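Local coordinates for Ent-copalyl diphosphate synthase (Streptomyces platensis, PDB 5BP8), which is a bacterial terpene cyclase of mainly alpha-helical fold, part of whose chain is related to the C-terminal domain of the squalene-hopene cyclases, at residues F262-V267 against L285-A290; V267-A272 against V313-A318; T323-S328 against P367-R372; I355-G360 against A414-P419. All coordinates share one frame; numbering follows the deposited sequence.

Contact 1 of 4, residues F262-V267 against L285-A290; sequences FEQAWV and LDSLEA
Gln-264 and Leu-288 mark the nearest backbone approach, with CA atoms 7.5 Å apart, where the axes of 262-267 and 285-290 pass 10.1 Å from each other, their N-to-C directions 124° apart. The polar tie is a single hydrogen bond from Ser-287 OG to Gln-264 OE1, 2.7 Å long. The hydroxyl reaches the amide oxygen in the carbonyl plane and uses a lone pair, at a C=O...donor angle of 113°. Gln-264 gets its amide there by an extended chain (chi2 176°) that carries OE1 across the gap between the helices. Beside this bond, Leu-288 supplies the hydrocarbon part of the contact: its CD2 branch rests against Gln-264, 3.9 Å from its CB, and also comes within 3.4 Å of OE1. The other branch, CD1, faces the helix backbone and lies 4.3 Å from Ala-265 N. The amide oxygen, in a largely buried place, is thus satisfied by one hydroxyl and flanked by a methyl group. Tyr-261, one residue before 262-267, touches both Ser-287 and Leu-288. Ala-265 also meets Val-313 of helix 307-319, while Glu-263 and Val-267 turn to helix 504-518, which places helix 260-274 between several neighbours.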
loop_
_atom_site.group_PDB
_atom_site.type_symbol
_atom_site.label_atom_id
_atom_site.label_comp_id
_atom_site.label_asym_id
_atom_site.label_seq_id
_atom_site.Cartn_x
_atom_site.Cartn_y
_atom_site.Cartn_z
ATOM N N PHE A 262 -6.724 -8.686 1.983
ATOM C CA PHE A 262 -5.427 -8.311 2.551
ATOM C C PHE A 262 -5.546 -8.060 4.064
ATOM O O PHE A 262 -4.802 -8.632 4.874
ATOM C CB PHE A 262 -4.906 -7.085 1.763
ATOM C CG PHE A 262 -3.802 -6.305 2.436
ATOM C CD1 PHE A 262 -2.680 -6.922 2.968
ATOM C CD2 PHE A 262 -3.838 -4.946 2.460
ATOM C CE1 PHE A 262 -1.647 -6.174 3.557
ATOM C CE2 PHE A 262 -2.809 -4.199 3.043
ATOM C CZ PHE A 262 -1.716 -4.821 3.596
ATOM N N GLU A 263 -6.495 -7.224 4.463
ATOM C CA GLU A 263 -6.615 -6.904 5.888
ATOM C C GLU A 263 -6.985 -8.147 6.723
ATOM O O GLU A 263 -6.374 -8.398 7.781
ATOM C CB GLU A 263 -7.646 -5.795 6.097
ATOM C CG GLU A 263 -7.929 -5.537 7.572
ATOM C CD GLU A 263 -8.737 -4.284 7.768
ATOM O OE1 GLU A 263 -9.849 -4.420 8.299
ATOM O OE2 GLU A 263 -8.240 -3.179 7.417
ATOM N N GLN A 264 -7.961 -8.912 6.242
ATOM C CA GLN A 264 -8.417 -10.105 6.992
ATOM C C GLN A 264 -7.254 -11.078 7.211
ATOM O O GLN A 264 -7.032 -11.522 8.341
ATOM C CB GLN A 264 -9.569 -10.799 6.292
ATOM C CG GLN A 264 -10.852 -10.005 6.376
ATOM C CD GLN A 264 -12.024 -10.599 5.610
ATOM O OE1 GLN A 264 -11.869 -11.359 4.647
ATOM N NE2 GLN A 264 -13.219 -10.181 5.995
ATOM N N ALA A 265 -6.501 -11.368 6.149
ATOM C CA ALA A 265 -5.382 -12.320 6.252
ATOM C C ALA A 265 -4.252 -11.805 7.135
ATOM O O ALA A 265 -3.693 -12.539 7.957
ATOM C CB ALA A 265 -4.849 -12.637 4.876
ATOM N N TRP A 266 -3.896 -10.535 6.950
ATOM C CA TRP A 266 -2.798 -9.964 7.723
ATOM C C TRP A 266 -3.161 -9.869 9.218
ATOM O O TRP A 266 -2.343 -10.203 10.080
ATOM C CB TRP A 266 -2.334 -8.609 7.151
ATOM C CG TRP A 266 -1.135 -8.690 6.127
ATOM C CD1 TRP A 266 0.142 -8.239 6.338
ATOM C CD2 TRP A 266 -1.132 -9.261 4.781
ATOM N NE1 TRP A 266 0.923 -8.458 5.226
ATOM C CE2 TRP A 266 0.180 -9.082 4.254
ATOM C CE3 TRP A 266 -2.095 -9.920 3.993
ATOM C CZ2 TRP A 266 0.550 -9.507 2.944
ATOM C CZ3 TRP A 266 -1.733 -10.310 2.649
ATOM C CH2 TRP A 266 -0.425 -10.115 2.159
ATOM N N VAL A 267 -4.389 -9.469 9.521
ATOM C CA VAL A 267 -4.858 -9.437 10.892
ATOM C C VAL A 267 -4.822 -10.840 11.501
ATOM O O VAL A 267 -4.278 -11.034 12.604
ATOM C CB VAL A 267 -6.275 -8.847 11.020
ATOM C CG1 VAL A 267 -6.805 -9.064 12.428
ATOM C CG2 VAL A 267 -6.267 -7.351 10.696
ATOM N N LEU A 285 -13.203 -16.068 8.330
ATOM C CA LEU A 285 -12.712 -17.239 7.636
ATOM C C LEU A 285 -13.633 -17.538 6.467
ATOM O O LEU A 285 -13.159 -17.915 5.388
ATOM C CB LEU A 285 -12.599 -18.446 8.581
ATOM C CG LEU A 285 -11.816 -18.256 9.883
ATOM C CD1 LEU A 285 -11.835 -19.507 10.751
ATOM C CD2 LEU A 285 -10.387 -17.854 9.598
ATOM N N ASP A 286 -14.940 -17.344 6.654
ATOM C CA ASP A 286 -15.892 -17.501 5.539
ATOM C C ASP A 286 -15.650 -16.544 4.376
ATOM O O ASP A 286 -15.757 -16.962 3.214
ATOM C CB ASP A 286 -17.339 -17.322 6.000
ATOM C CG ASP A 286 -17.807 -18.417 6.944
ATOM O OD1 ASP A 286 -17.208 -19.509 7.002
ATOM O OD2 ASP A 286 -18.808 -18.151 7.627
ATOM N N SER A 287 -15.374 -15.271 4.686
ATOM C CA SER A 287 -15.042 -14.240 3.661
ATOM C C SER A 287 -13.845 -14.694 2.844
ATOM O O SER A 287 -13.866 -14.680 1.622
ATOM C CB SER A 287 -14.708 -12.895 4.329
ATOM O OG SER A 287 -14.145 -11.970 3.410
ATOM N N LEU A 288 -12.792 -15.107 3.529
ATOM C CA LEU A 288 -11.585 -15.539 2.837
ATOM C C LEU A 288 -11.817 -16.780 1.988
ATOM O O LEU A 288 -11.388 -16.829 0.845
ATOM C CB LEU A 288 -10.454 -15.779 3.822
ATOM C CG LEU A 288 -9.866 -14.540 4.509
ATOM C CD1 LEU A 288 -8.672 -14.979 5.328
ATOM C CD2 LEU A 288 -9.454 -13.463 3.500
ATOM N N GLU A 289 -12.498 -17.792 2.531
ATOM C CA GLU A 289 -12.795 -18.992 1.724
ATOM C C GLU A 289 -13.638 -18.726 0.483
ATOM O O GLU A 289 -13.381 -19.291 -0.593
ATOM C CB GLU A 289 -13.479 -20.064 2.588
ATOM C CG GLU A 289 -12.494 -20.969 3.254
ATOM C CD GLU A 289 -13.143 -22.153 3.963
ATOM O OE1 GLU A 289 -14.337 -22.077 4.361
ATOM O OE2 GLU A 289 -12.423 -23.148 4.122
ATOM N N ALA A 290 -14.646 -17.879 0.624
ATOM C CA ALA A 290 -15.486 -17.504 -0.491
ATOM C C ALA A 290 -14.679 -16.784 -1.549
ATOM O O ALA A 290 -14.970 -16.912 -2.715
ATOM C CB ALA A 290 -16.636 -16.619 -0.035
#

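Contact 2 of 4, residues V267-A272 against V313-A318; sequences VLNSLA and VLFALA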
loop_
_atom_site.group_PDB
_atom_site.type_symbol
_atom_site.label_atom_id
_atom_site.label_comp_id
_atom_site.label_asym_id
_atom_site.label_seq_id
_atom_site.Cartn_x
_atom_site.Cartn_y
_atom_site.Cartn_z
ATOM N N VAL A 267 -4.389 -9.469 9.521
ATOM C CA VAL A 267 -4.858 -9.437 10.892
ATOM C C VAL A 267 -4.822 -10.840 11.501
ATOM O O VAL A 267 -4.278 -11.034 12.604
ATOM C CB VAL A 267 -6.275 -8.847 11.020
ATOM C CG1 VAL A 267 -6.805 -9.064 12.428
ATOM C CG2 VAL A 267 -6.267 -7.351 10.696
ATOM N N LEU A 268 -5.391 -11.818 10.794
ATOM C CA LEU A 268 -5.366 -13.188 11.297
ATOM C C LEU A 268 -3.950 -13.740 11.479
ATOM O O LEU A 268 -3.658 -14.393 12.496
ATOM C CB LEU A 268 -6.179 -14.095 10.380
ATOM C CG LEU A 268 -7.686 -13.909 10.458
ATOM C CD1 LEU A 268 -8.346 -14.634 9.308
ATOM C CD2 LEU A 268 -8.181 -14.419 11.814
ATOM N N ASN A 269 -3.047 -13.469 10.536
ATOM C CA ASN A 269 -1.666 -13.962 10.670
ATOM C C ASN A 269 -0.887 -13.287 11.783
ATOM O O ASN A 269 -0.099 -13.933 12.478
ATOM C CB ASN A 269 -0.887 -13.900 9.347
ATOM C CG ASN A 269 -1.400 -14.915 8.332
ATOM O OD1 ASN A 269 -1.858 -16.011 8.692
ATOM N ND2 ASN A 269 -1.343 -14.550 7.055
ATOM N N SER A 270 -1.123 -12.000 11.989
ATOM C CA SER A 270 -0.513 -11.308 13.113
ATOM C C SER A 270 -0.994 -11.894 14.441
ATOM O O SER A 270 -0.181 -12.160 15.331
ATOM C CB SER A 270 -0.827 -9.812 13.047
ATOM O OG SER A 270 -0.088 -9.219 11.992
ATOM N N LEU A 271 -2.295 -12.102 14.570
ATOM C CA LEU A 271 -2.863 -12.672 15.806
ATOM C C LEU A 271 -2.403 -14.097 16.062
ATOM O O LEU A 271 -2.177 -14.466 17.222
ATOM C CB LEU A 271 -4.382 -12.607 15.794
ATOM C CG LEU A 271 -4.961 -11.356 16.457
ATOM C CD1 LEU A 271 -4.098 -10.117 16.264
ATOM C CD2 LEU A 271 -6.348 -11.110 15.901
ATOM N N ALA A 272 -2.235 -14.880 15.000
ATOM C CA ALA A 272 -1.691 -16.250 15.143
ATOM C C ALA A 272 -0.272 -16.240 15.647
ATOM O O ALA A 272 0.132 -17.112 16.413
ATOM C CB ALA A 272 -1.765 -16.994 13.824
ATOM N N VAL A 313 -3.488 -15.576 2.569
ATOM C CA VAL A 313 -4.829 -16.038 2.817
ATOM C C VAL A 313 -4.842 -17.547 3.096
ATOM O O VAL A 313 -5.501 -17.985 4.040
ATOM C CB VAL A 313 -5.784 -15.644 1.676
ATOM C CG1 VAL A 313 -7.078 -16.443 1.742
ATOM C CG2 VAL A 313 -6.092 -14.168 1.746
ATOM N N LEU A 314 -4.086 -18.314 2.319
ATOM C CA LEU A 314 -3.961 -19.763 2.551
ATOM C C LEU A 314 -3.376 -20.047 3.927
ATOM O O LEU A 314 -3.881 -20.899 4.649
ATOM C CB LEU A 314 -3.104 -20.412 1.480
ATOM C CG LEU A 314 -3.764 -20.564 0.108
ATOM C CD1 LEU A 314 -2.734 -20.796 -0.985
ATOM C CD2 LEU A 314 -4.770 -21.722 0.163
ATOM N N PHE A 315 -2.336 -19.309 4.290
ATOM C CA PHE A 315 -1.684 -19.426 5.587
ATOM C C PHE A 315 -2.647 -19.049 6.701
ATOM O O PHE A 315 -2.767 -19.757 7.708
ATOM C CB PHE A 315 -0.404 -18.540 5.584
ATOM C CG PHE A 315 0.492 -18.665 6.801
ATOM C CD1 PHE A 315 0.808 -19.894 7.376
ATOM C CD2 PHE A 315 1.122 -17.517 7.322
ATOM C CE1 PHE A 315 1.650 -19.950 8.480
ATOM C CE2 PHE A 315 1.974 -17.574 8.401
ATOM C CZ PHE A 315 2.250 -18.799 8.983
ATOM N N ALA A 316 -3.377 -17.954 6.528
ATOM C CA ALA A 316 -4.329 -17.524 7.536
ATOM C C ALA A 316 -5.434 -18.557 7.771
ATOM O O ALA A 316 -5.771 -18.868 8.930
ATOM C CB ALA A 316 -4.959 -16.199 7.129
ATOM N N LEU A 317 -5.994 -19.066 6.676
ATOM C CA LEU A 317 -7.046 -20.068 6.759
ATOM C C LEU A 317 -6.531 -21.322 7.453
ATOM O O LEU A 317 -7.178 -21.818 8.401
ATOM C CB LEU A 317 -7.627 -20.388 5.387
ATOM C CG LEU A 317 -8.555 -19.323 4.796
ATOM C CD1 LEU A 317 -8.768 -19.589 3.316
ATOM C CD2 LEU A 317 -9.882 -19.232 5.538
ATOM N N ALA A 318 -5.369 -21.801 7.026
ATOM C CA ALA A 318 -4.806 -23.040 7.566
ATOM C C ALA A 318 -4.431 -22.938 9.034
ATOM O O ALA A 318 -4.595 -23.898 9.800
ATOM C CB ALA A 318 -3.631 -23.501 6.725
#
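Asn-269 and Ala-316 meet where two helices of the mainly alpha-helical fold, consistent with the alpha/alpha-barrel type of this family, cross at 51°; the axes of 267-272 and 313-318 come within 8.9 Å. The small Ala-316 permits a close approach, with its CA only 5.4 Å from the CA of Asn-269. Across this gap the amide of Asn-269 is laid on the backbone of 313-318, its OD1 just 3.1 Å from Ala-316 CA. A chi1 of -70° sets CG of Asn-269 beside its own backbone N and turns the amide to helix 307-319. Ala-316 N is also near that oxygen, but the angle is too poor for a hydrogen bond. Beside it stands Phe-315, whose CD2 is 3.6 Å from Asn-269 OD1; amide and ring planes are 37° apart, and the oxygen meets the ring obliquely. What fixes the amide lies one step further out: its ND2 donates to Ala-312 O one turn earlier on helix 307-319, and OD1 has a weak bond from Gln-319 NE2. The ring of Phe-315 is in turn met edge-to-face by His-361 of helix 349-365. On the apolar flank, Leu-268 CB touches Ala-316 CB at 4.1 Å.

Contact 3 of 4, residues T323-S328 against P367-R372; sequences THRPDS and PDDAGR
Asp-369 OD2 is gripped twice, by Arg-325 NE across the contact at 3.0 Å and by His-362 NE2 of helix 349-365. The bond from NE is nearly straight, 171°, and lies in the guanidinium plane, although it meets the oxygen from above the carboxylate plane. Arg-325 NH2 adds a second bond, 3.1 Å, to Asp-369 OD1, a side-on salt bridge with one nitrogen for each oxygen. A matching pair runs the other way: Arg-372 holds Asp-327 side-on, by NH2 to OD2 at 2.9 Å and by NE to OD1 at 3.2 Å, the latter more bent and tilted from the guanidinium plane. Tyr-373 OH also bonds Asp-327 OD1, fixing that carboxylate. Arg-372 reaches it through a chain extended to NE, and the turn at chi4 (78°) lays its guanidinium flat on that of Arg-325. The two groups stack with centres 3.8 Å apart and planes at 16°, Arg-325 NH1 over the Arg-372 centre. The two carboxylates probably offset the like charges of the stacked guanidinium groups. This stacked arginine pair, each member salt-bridged side-on to an aspartate of the other segment, is a surface link between the loop after helix 307-319 and the start of helix 370-386.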
loop_
_atom_site.group_PDB
_atom_site.type_symbol
_atom_site.label_atom_id
_atom_site.label_comp_id
_atom_site.label_asym_id
_atom_site.label_seq_id
_atom_site.Cartn_x
_atom_site.Cartn_y
_atom_site.Cartn_z
ATOM N N THR A 323 -7.748 -25.818 6.231
ATOM C CA THR A 323 -6.607 -26.128 5.394
ATOM C C THR A 323 -7.014 -26.421 3.957
ATOM O O THR A 323 -7.854 -27.283 3.702
ATOM C CB THR A 323 -5.817 -27.316 5.962
ATOM O OG1 THR A 323 -5.351 -26.981 7.267
ATOM C CG2 THR A 323 -4.620 -27.637 5.099
ATOM N N HIS A 324 -6.426 -25.694 3.016
ATOM C CA HIS A 324 -6.669 -25.910 1.598
ATOM C C HIS A 324 -5.338 -26.159 0.952
ATOM O O HIS A 324 -4.376 -25.433 1.237
ATOM C CB HIS A 324 -7.287 -24.668 0.940
ATOM C CG HIS A 324 -8.631 -24.315 1.477
ATOM N ND1 HIS A 324 -9.800 -24.664 0.844
ATOM C CD2 HIS A 324 -8.991 -23.684 2.614
ATOM C CE1 HIS A 324 -10.827 -24.239 1.555
ATOM N NE2 HIS A 324 -10.361 -23.639 2.634
ATOM N N ARG A 325 -5.277 -27.139 0.052
ATOM C CA ARG A 325 -4.062 -27.349 -0.727
ATOM C C ARG A 325 -3.689 -26.058 -1.443
ATOM O O ARG A 325 -4.550 -25.460 -2.115
ATOM C CB ARG A 325 -4.243 -28.442 -1.763
ATOM C CG ARG A 325 -3.662 -29.754 -1.329
ATOM C CD ARG A 325 -3.832 -30.774 -2.425
ATOM N NE ARG A 325 -3.212 -32.030 -2.041
ATOM C CZ ARG A 325 -3.340 -33.164 -2.725
ATOM N NH1 ARG A 325 -4.046 -33.193 -3.847
ATOM N NH2 ARG A 325 -2.728 -34.258 -2.282
ATOM N N PRO A 326 -2.423 -25.627 -1.311
ATOM C CA PRO A 326 -2.005 -24.351 -1.907
ATOM C C PRO A 326 -1.627 -24.473 -3.380
ATOM O O PRO A 326 -0.658 -23.870 -3.823
ATOM C CB PRO A 326 -0.797 -23.963 -1.052
ATOM C CG PRO A 326 -0.177 -25.296 -0.712
ATOM C CD PRO A 326 -1.348 -26.221 -0.499
ATOM N N ASP A 327 -2.419 -25.213 -4.152
ATOM C CA ASP A 327 -2.101 -25.427 -5.548
ATOM C C ASP A 327 -2.190 -24.173 -6.399
ATOM O O ASP A 327 -1.454 -24.068 -7.371
ATOM C CB ASP A 327 -2.972 -26.532 -6.134
ATOM C CG ASP A 327 -2.608 -27.916 -5.579
ATOM O OD1 ASP A 327 -1.437 -28.150 -5.217
ATOM O OD2 ASP A 327 -3.508 -28.773 -5.524
ATOM N N SER A 328 -3.060 -23.228 -6.044
ATOM C CA SER A 328 -3.172 -21.975 -6.776
ATOM C C SER A 328 -1.858 -21.201 -6.829
ATOM O O SER A 328 -1.674 -20.400 -7.731
ATOM C CB SER A 328 -4.265 -21.060 -6.189
ATOM O OG SER A 328 -4.049 -20.818 -4.801
ATOM N N PRO A 367 1.180 -33.645 6.406
ATOM C CA PRO A 367 2.468 -34.275 6.112
ATOM C C PRO A 367 2.472 -35.142 4.856
ATOM O O PRO A 367 3.509 -35.274 4.237
ATOM C CB PRO A 367 2.776 -35.116 7.363
ATOM C CG PRO A 367 1.792 -34.717 8.402
ATOM C CD PRO A 367 0.656 -33.993 7.738
ATOM N N ASP A 368 1.329 -35.715 4.473
ATOM C CA ASP A 368 1.225 -36.490 3.219
ATOM C C ASP A 368 1.516 -35.666 1.953
ATOM O O ASP A 368 1.845 -36.233 0.894
ATOM C CB ASP A 368 -0.166 -37.170 3.094
ATOM C CG ASP A 368 -0.379 -38.311 4.117
ATOM O OD1 ASP A 368 0.562 -38.686 4.829
ATOM O OD2 ASP A 368 -1.509 -38.829 4.218
ATOM N N ASP A 369 1.378 -34.334 2.044
ATOM C CA ASP A 369 1.700 -33.453 0.915
ATOM C C ASP A 369 3.142 -32.967 0.901
ATOM O O ASP A 369 3.495 -32.148 0.050
ATOM C CB ASP A 369 0.736 -32.244 0.886
ATOM C CG ASP A 369 -0.653 -32.628 0.445
ATOM O OD1 ASP A 369 -0.835 -33.805 0.072
ATOM O OD2 ASP A 369 -1.578 -31.770 0.448
ATOM N N ALA A 370 3.992 -33.485 1.795
ATOM C CA ALA A 370 5.377 -33.027 1.870
ATOM C C ALA A 370 6.124 -33.140 0.539
ATOM O O ALA A 370 6.935 -32.275 0.216
ATOM C CB ALA A 370 6.146 -33.742 2.981
ATOM N N GLY A 371 5.838 -34.178 -0.247
ATOM C CA GLY A 371 6.470 -34.321 -1.564
ATOM C C GLY A 371 5.927 -33.353 -2.596
ATOM O O GLY A 371 6.642 -32.919 -3.497
ATOM N N ARG A 372 4.653 -33.011 -2.472
ATOM C CA ARG A 372 4.006 -32.112 -3.405
ATOM C C ARG A 372 4.689 -30.717 -3.446
ATOM O O ARG A 372 4.811 -30.114 -4.515
ATOM C CB ARG A 372 2.551 -31.957 -2.995
ATOM C CG ARG A 372 1.599 -31.581 -4.102
ATOM C CD ARG A 372 0.185 -31.793 -3.589
ATOM N NE ARG A 372 -0.813 -31.246 -4.488
ATOM C CZ ARG A 372 -1.221 -31.815 -5.622
ATOM N NH1 ARG A 372 -0.715 -32.979 -6.040
ATOM N NH2 ARG A 372 -2.148 -31.203 -6.352
#

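Contact 4 of 4, residues I355-G360 against A414-P419; sequences ILEALG and AEFGGP
Leu-356 begins the contact by laying its branched end alongside the stem of Phe-416, CG 3.9 Å from Phe-416 CB, the one side chain antiparallel to the other. Its CG stands anti to the backbone N (chi1 177°), which swings its methyls toward 414-419. Glu-357 follows, meeting the ring mainly with its backbone: CA is 3.8 Å from Phe-416 CE2, and its O lies over one ring face. The side chain of Glu-357 touches CE2 through CB at 4.1 Å. One turn past Leu-356 comes Gly-360, whose bare backbone lets the ring in: its C is 3.3 Å from Phe-416 CE1. The phenyl ring thus lies against the helix among Leu-356, Glu-357 and Gly-360, while its other face is covered by Glu-415 CG. No hydrogen bond crosses here. Further along helix 349-365, His-361 and Thr-364 also touch Phe-416. Away from it, Leu-356 packs on Ile-377 and Ile-380 of helix 370-386, and Ile-355, Glu-357 and Ala-358 pack on helix 307-319, so that helix 349-365 lies among three other helices.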
loop_
_atom_site.group_PDB
_atom_site.type_symbol
_atom_site.label_atom_id
_atom_site.label_comp_id
_atom_site.label_asym_id
_atom_site.label_seq_id
_atom_site.Cartn_x
_atom_site.Cartn_y
_atom_site.Cartn_z
ATOM N N ILE A 355 4.904 -17.069 0.609
ATOM C CA ILE A 355 4.726 -18.354 -0.051
ATOM C C ILE A 355 5.450 -19.454 0.725
ATOM O O ILE A 355 4.901 -20.541 0.907
ATOM C CB ILE A 355 5.158 -18.296 -1.526
ATOM C CG1 ILE A 355 4.164 -17.402 -2.269
ATOM C CG2 ILE A 355 5.097 -19.677 -2.187
ATOM C CD1 ILE A 355 4.633 -16.939 -3.608
ATOM N N LEU A 356 6.633 -19.152 1.223
ATOM C CA LEU A 356 7.342 -20.112 2.081
ATOM C C LEU A 356 6.508 -20.489 3.304
ATOM O O LEU A 356 6.432 -21.683 3.675
ATOM C CB LEU A 356 8.707 -19.585 2.472
ATOM C CG LEU A 356 9.547 -20.447 3.421
ATOM C CD1 LEU A 356 9.766 -21.814 2.816
ATOM C CD2 LEU A 356 10.872 -19.815 3.718
ATOM N N GLU A 357 5.856 -19.503 3.926
ATOM C CA GLU A 357 4.981 -19.785 5.053
ATOM C C GLU A 357 3.776 -20.636 4.657
ATOM O O GLU A 357 3.455 -21.600 5.359
ATOM C CB GLU A 357 4.513 -18.516 5.750
ATOM C CG GLU A 357 5.670 -17.687 6.317
ATOM C CD GLU A 357 5.199 -16.400 6.958
ATOM O OE1 GLU A 357 4.270 -15.749 6.378
ATOM O OE2 GLU A 357 5.748 -16.054 8.034
ATOM N N ALA A 358 3.078 -20.272 3.585
ATOM C CA ALA A 358 1.888 -21.021 3.213
ATOM C C ALA A 358 2.260 -22.495 2.933
ATOM O O ALA A 358 1.594 -23.426 3.428
ATOM C CB ALA A 358 1.219 -20.414 2.012
ATOM N N LEU A 359 3.310 -22.685 2.142
ATOM C CA LEU A 359 3.750 -24.032 1.768
ATOM C C LEU A 359 4.298 -24.803 2.960
ATOM O O LEU A 359 3.884 -25.951 3.215
ATOM C CB LEU A 359 4.771 -23.981 0.640
ATOM C CG LEU A 359 4.270 -23.383 -0.668
ATOM C CD1 LEU A 359 5.366 -23.461 -1.699
ATOM C CD2 LEU A 359 3.006 -24.044 -1.198
ATOM N N GLY A 360 5.219 -24.179 3.687
ATOM C CA GLY A 360 5.836 -24.793 4.854
ATOM C C GLY A 360 4.818 -25.168 5.898
ATOM O O GLY A 360 4.878 -26.275 6.495
ATOM N N ALA A 414 12.953 -18.365 9.676
ATOM C CA ALA A 414 13.113 -18.877 11.036
ATOM C C ALA A 414 12.218 -20.101 11.277
ATOM O O ALA A 414 12.644 -21.095 11.865
ATOM C CB ALA A 414 12.811 -17.790 12.058
ATOM N N GLU A 415 10.990 -20.028 10.802
ATOM C CA GLU A 415 10.031 -21.087 11.031
ATOM C C GLU A 415 10.123 -22.230 9.990
ATOM O O GLU A 415 9.848 -23.393 10.336
ATOM C CB GLU A 415 8.605 -20.506 11.088
ATOM C CG GLU A 415 7.524 -21.477 11.589
ATOM C CD GLU A 415 7.721 -21.984 13.023
ATOM O OE1 GLU A 415 8.440 -21.349 13.828
ATOM O OE2 GLU A 415 7.137 -23.058 13.348
ATOM N N PHE A 416 10.494 -21.926 8.741
ATOM C CA PHE A 416 10.387 -22.924 7.648
ATOM C C PHE A 416 11.621 -23.107 6.778
ATOM O O PHE A 416 11.559 -23.841 5.801
ATOM C CB PHE A 416 9.225 -22.553 6.732
ATOM C CG PHE A 416 7.916 -22.530 7.433
ATOM C CD1 PHE A 416 7.344 -23.711 7.897
ATOM C CD2 PHE A 416 7.269 -21.337 7.679
ATOM C CE1 PHE A 416 6.136 -23.695 8.569
ATOM C CE2 PHE A 416 6.069 -21.320 8.350
ATOM C CZ PHE A 416 5.500 -22.494 8.798
ATOM N N GLY A 417 12.711 -22.419 7.090
ATOM C CA GLY A 417 13.893 -22.464 6.251
ATOM C C GLY A 417 14.846 -23.598 6.615
ATOM O O GLY A 417 15.779 -23.907 5.868
ATOM N N GLY A 418 14.650 -24.185 7.784
ATOM C CA GLY A 418 15.611 -25.138 8.260
ATOM C C GLY A 418 16.955 -24.571 8.694
ATOM O O GLY A 418 17.317 -23.395 8.425
ATOM N N PRO A 419 17.735 -25.419 9.384
ATOM C CA PRO A 419 19.005 -24.988 9.994
ATOM C C PRO A 419 20.002 -24.275 9.037
ATOM O O PRO A 419 20.790 -23.431 9.464
ATOM C CB PRO A 419 19.590 -26.293 10.579
ATOM C CG PRO A 419 18.433 -27.245 10.666
ATOM C CD PRO A 419 17.429 -26.850 9.628
#

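Contact 1 joins two successive helices, contacts 2 and 4 each skip one, and contact 3 ties a loop to the start of helix 370-386. Contacts 1 and 2 alternate along the chain and share helix 260-274; their centres are about 8 Å apart, and Val-313 meets both Ala-265 and Leu-288. Both close before contacts 3 and 4 open, and this later pair also alternates, with centres about 14 Å apart. Helix 307-319 connects the groups: Leu-314 packs on Pro-326 beside contact 3, and Phe-315 on Glu-357 of contact 4. Pro-326 also touches Leu-359. A polar link, Glu-289 to His-324, joins contacts 1 and 3. Interior helix packing thus passes outward to the salt-bridged surface at contact 3.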